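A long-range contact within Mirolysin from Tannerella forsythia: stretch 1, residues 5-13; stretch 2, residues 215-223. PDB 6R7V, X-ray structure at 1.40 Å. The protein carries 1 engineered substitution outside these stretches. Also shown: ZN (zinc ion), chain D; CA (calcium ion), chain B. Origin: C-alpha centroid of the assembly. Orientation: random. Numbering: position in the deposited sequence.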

# COMPACT_ATOMS: atom_id res chain seq x y z
N THR A 5 -2.79 9.76 8.21
CA THR A 5 -4.11 9.85 7.57
C THR A 5 -4.09 8.94 6.36
O THR A 5 -3.07 8.84 5.67
CB THR A 5 -4.48 11.27 7.21
OG1 THR A 5 -3.44 11.77 6.39
CG2 THR A 5 -4.70 12.16 8.43
N CYS A 6 -5.19 8.25 6.11
CA CYS A 6 -5.29 7.29 5.03
C CYS A 6 -6.70 7.22 4.52
O CYS A 6 -7.63 7.20 5.33
CB CYS A 6 -4.79 5.93 5.52
SG CYS A 6 -4.93 4.60 4.31
N GLY A 7 -6.87 7.15 3.21
CA GLY A 7 -8.22 7.07 2.66
C GLY A 7 -8.69 5.65 2.41
O GLY A 7 -9.70 5.47 1.71
N SER A 8 -8.01 4.63 2.99
CA SER A 8 -8.39 3.24 2.76
C SER A 8 -8.82 2.50 4.01
O SER A 8 -8.43 1.36 4.23
CB SER A 8 -7.26 2.49 2.08
OG SER A 8 -6.97 3.07 0.82
N GLU A 9 -9.70 3.12 4.79
CA GLU A 9 -10.28 2.45 5.94
C GLU A 9 -11.43 1.57 5.47
O GLU A 9 -12.16 1.96 4.56
CB GLU A 9 -10.76 3.48 6.97
CG GLU A 9 -9.62 4.28 7.62
CD GLU A 9 -9.96 5.41 8.57
OE1 GLU A 9 -9.02 6.02 9.12
OE2 GLU A 9 -11.17 5.69 8.76
N LEU A 10 -11.65 0.43 6.15
CA LEU A 10 -12.77 -0.46 5.87
C LEU A 10 -13.52 -0.74 7.16
O LEU A 10 -13.34 -1.79 7.79
CB LEU A 10 -12.34 -1.78 5.21
CG LEU A 10 -11.77 -1.68 3.77
CD1 LEU A 10 -11.28 -3.05 3.30
CD2 LEU A 10 -12.83 -1.16 2.77
N ASN A 11 -14.35 0.22 7.58
CA ASN A 11 -15.17 0.08 8.78
C ASN A 11 -16.37 -0.75 8.40
O ASN A 11 -17.32 -0.24 7.81
CB ASN A 11 -15.54 1.46 9.33
CG ASN A 11 -16.29 1.37 10.62
OD1 ASN A 11 -17.09 0.46 10.84
ND2 ASN A 11 -16.04 2.32 11.52
N MET A 12 -16.29 -2.05 8.67
CA MET A 12 -17.30 -3.00 8.21
C MET A 12 -18.68 -2.73 8.77
O MET A 12 -19.63 -2.88 8.00
CB MET A 12 -16.86 -4.45 8.45
CG MET A 12 -15.62 -4.83 7.64
SD MET A 12 -15.65 -4.46 5.85
CE MET A 12 -17.02 -5.42 5.32
N GLU A 13 -18.81 -2.29 10.04
CA GLU A 13 -20.09 -1.90 10.64
C GLU A 13 -20.72 -0.76 9.84
O GLU A 13 -21.92 -0.79 9.55
CB GLU A 13 -19.88 -1.47 12.12
CG GLU A 13 -21.13 -0.96 12.84
CD GLU A 13 -20.98 -0.44 14.26
OE1 GLU A 13 -21.75 0.48 14.63
OE2 GLU A 13 -20.13 -0.96 15.02
N LEU A 215 -4.15 -5.89 2.26
CA LEU A 215 -4.09 -5.76 3.72
C LEU A 215 -4.98 -4.66 4.23
O LEU A 215 -5.15 -3.62 3.55
CB LEU A 215 -2.65 -5.47 4.18
CG LEU A 215 -1.60 -6.50 3.80
CD1 LEU A 215 -0.27 -6.15 4.43
CD2 LEU A 215 -2.03 -7.93 4.18
N ARG A 216 -5.45 -4.84 5.46
CA ARG A 216 -6.28 -3.86 6.15
C ARG A 216 -5.53 -3.26 7.32
O ARG A 216 -4.60 -3.86 7.88
CB ARG A 216 -7.52 -4.55 6.71
CG ARG A 216 -8.41 -5.11 5.64
CD ARG A 216 -9.71 -5.53 6.25
NE ARG A 216 -10.51 -6.31 5.32
CZ ARG A 216 -11.76 -6.69 5.57
NH1 ARG A 216 -12.36 -6.30 6.69
NH2 ARG A 216 -12.41 -7.44 4.70
N HIS A 217 -6.04 -2.13 7.80
CA HIS A 217 -5.52 -1.55 9.03
C HIS A 217 -5.54 -2.56 10.15
O HIS A 217 -6.53 -3.28 10.34
CB HIS A 217 -6.35 -0.35 9.42
CG HIS A 217 -6.13 0.79 8.48
ND1 HIS A 217 -7.13 1.69 8.22
CD2 HIS A 217 -5.03 1.12 7.76
CE1 HIS A 217 -6.61 2.56 7.36
NE2 HIS A 217 -5.37 2.24 7.03
N ILE A 218 -4.43 -2.62 10.89
CA ILE A 218 -4.21 -3.69 11.87
C ILE A 218 -5.27 -3.68 13.01
O ILE A 218 -5.58 -4.72 13.58
CB ILE A 218 -2.78 -3.59 12.42
CG1 ILE A 218 -2.42 -4.80 13.28
CG2 ILE A 218 -2.54 -2.26 13.18
CD1 ILE A 218 -0.91 -4.94 13.50
N TRP A 219 -5.81 -2.50 13.33
CA TRP A 219 -6.79 -2.40 14.41
C TRP A 219 -8.24 -2.69 13.96
O TRP A 219 -9.15 -2.67 14.80
CB TRP A 219 -6.72 -1.04 15.10
CG TRP A 219 -7.23 0.08 14.27
CD1 TRP A 219 -8.49 0.60 14.28
CD2 TRP A 219 -6.49 0.80 13.27
NE1 TRP A 219 -8.58 1.59 13.32
CE2 TRP A 219 -7.37 1.74 12.70
CE3 TRP A 219 -5.16 0.77 12.85
CZ2 TRP A 219 -6.97 2.62 11.69
CZ3 TRP A 219 -4.77 1.64 11.83
CH2 TRP A 219 -5.67 2.58 11.29
N GLY A 220 -8.46 -2.96 12.68
CA GLY A 220 -9.79 -3.36 12.23
C GLY A 220 -10.80 -2.29 11.87
O GLY A 220 -11.96 -2.62 11.61
N ASP A 221 -10.37 -1.02 11.82
CA ASP A 221 -11.19 0.11 11.40
C ASP A 221 -12.53 0.09 12.13
O ASP A 221 -13.58 0.20 11.50
CB ASP A 221 -11.40 0.05 9.87
CG ASP A 221 -10.15 0.40 9.09
OD1 ASP A 221 -9.53 1.42 9.41
OD2 ASP A 221 -9.78 -0.38 8.17
N ASP A 222 -12.50 -0.06 13.46
CA ASP A 222 -13.73 -0.25 14.20
C ASP A 222 -13.92 0.75 15.31
O ASP A 222 -14.67 0.49 16.26
CB ASP A 222 -13.72 -1.67 14.78
CG ASP A 222 -12.46 -2.02 15.56
OD1 ASP A 222 -11.66 -1.10 15.87
OD2 ASP A 222 -12.26 -3.20 15.85
N GLY A 223 -13.21 1.86 15.23
CA GLY A 223 -13.38 2.94 16.19
C GLY A 223 -12.86 2.65 17.58
O GLY A 223 -13.31 3.26 18.54
ZN ZN D . -4.28 2.79 5.41
CA CA B . -10.17 -2.77 16.85
O HOH W 1 -7.99 -0.82 6.10
O HOH W 2 -12.16 3.47 10.40
O HOH W 3 -11.79 -4.07 8.52
O HOH W 4 -14.47 -3.16 10.81
O HOH W 5 -10.15 -5.14 16.63

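This is a small, largely polar contact between a loop leading into a helix and an irregular segment, joined by a shared zinc ion, one direct hydrogen bond and several bridging waters. It buries 436 Å² in total, and the touching residues lie at least 204 positions apart in the chain.

The zinc ties one end. Cys6 SG binds it at 2.2 Å and His217 NE2 at 2.0 Å; two further ligands come from elsewhere in the structure. Both side chains point toward the other stretch. Sharing the metal brings Cys6 SG to 3.6 Å from His217 NE2, at the edge of the ring. Cys6 SG also accepts a hydrogen bond from Ser8 N, at 3.4 Å.

His217 uses its other nitrogen to hold Asp221. His217 ND1 donates to Asp221 OD1 at 2.7 Å. This also fixes the imidazole, since ND1 carries the proton and NE2 is left free for zinc. Glu9 CG packs near the plane of the same ring, 3.5 Å from His217 CE1.

Asp221 is the centre of the contact. Its side chain points toward stretch 1, and it has the largest area covered by the other stretch. While OD1 accepts the hydrogen bond from His217 ND1, Leu10 N donates to Asp221 OD2 at 2.9 Å, almost linearly. A carboxylate suits this buried place because its two oxygens can serve both stretches. Water 1 adds to the link: it donates to Asp221 OD2 (2.8 Å) and Ser8 O (2.9 Å) and accepts from His217 N (2.9 Å).

Leu10 and Met12 pack apolar atoms against the Arg216 guanidinium. Leu10 CD1 lies over one face of the guanidinium, 3.9 Å from Arg216 NE. Met12 CG comes within 3.7 Å of Arg216 NH1. The long arginine side chain starts sideways, but its end comes nearer to stretch 1. Water 3 accepts from Arg216 NH1 and lies within hydrogen-bonding reach of Leu10 O, both at 2.9 Å.

Asn11 lies closest in register to Asp221, with their CA atoms 4.8 Å apart. Asn11 CA makes a CA-H...O contact with Asp221 O at 3.2 Å. The Asn11 side chain caps the helix that begins at Met12. Water 4 accepts from Met12 N at 3.0 Å and donates to Gly220 O at 2.7 Å.

A type I turn from His217 to Gly220 shapes stretch 2, closed by Gly220 N to His217 O at 3.1 Å. Gly220 suits its place, because a CB would be jammed against the preceding carbonyl oxygen.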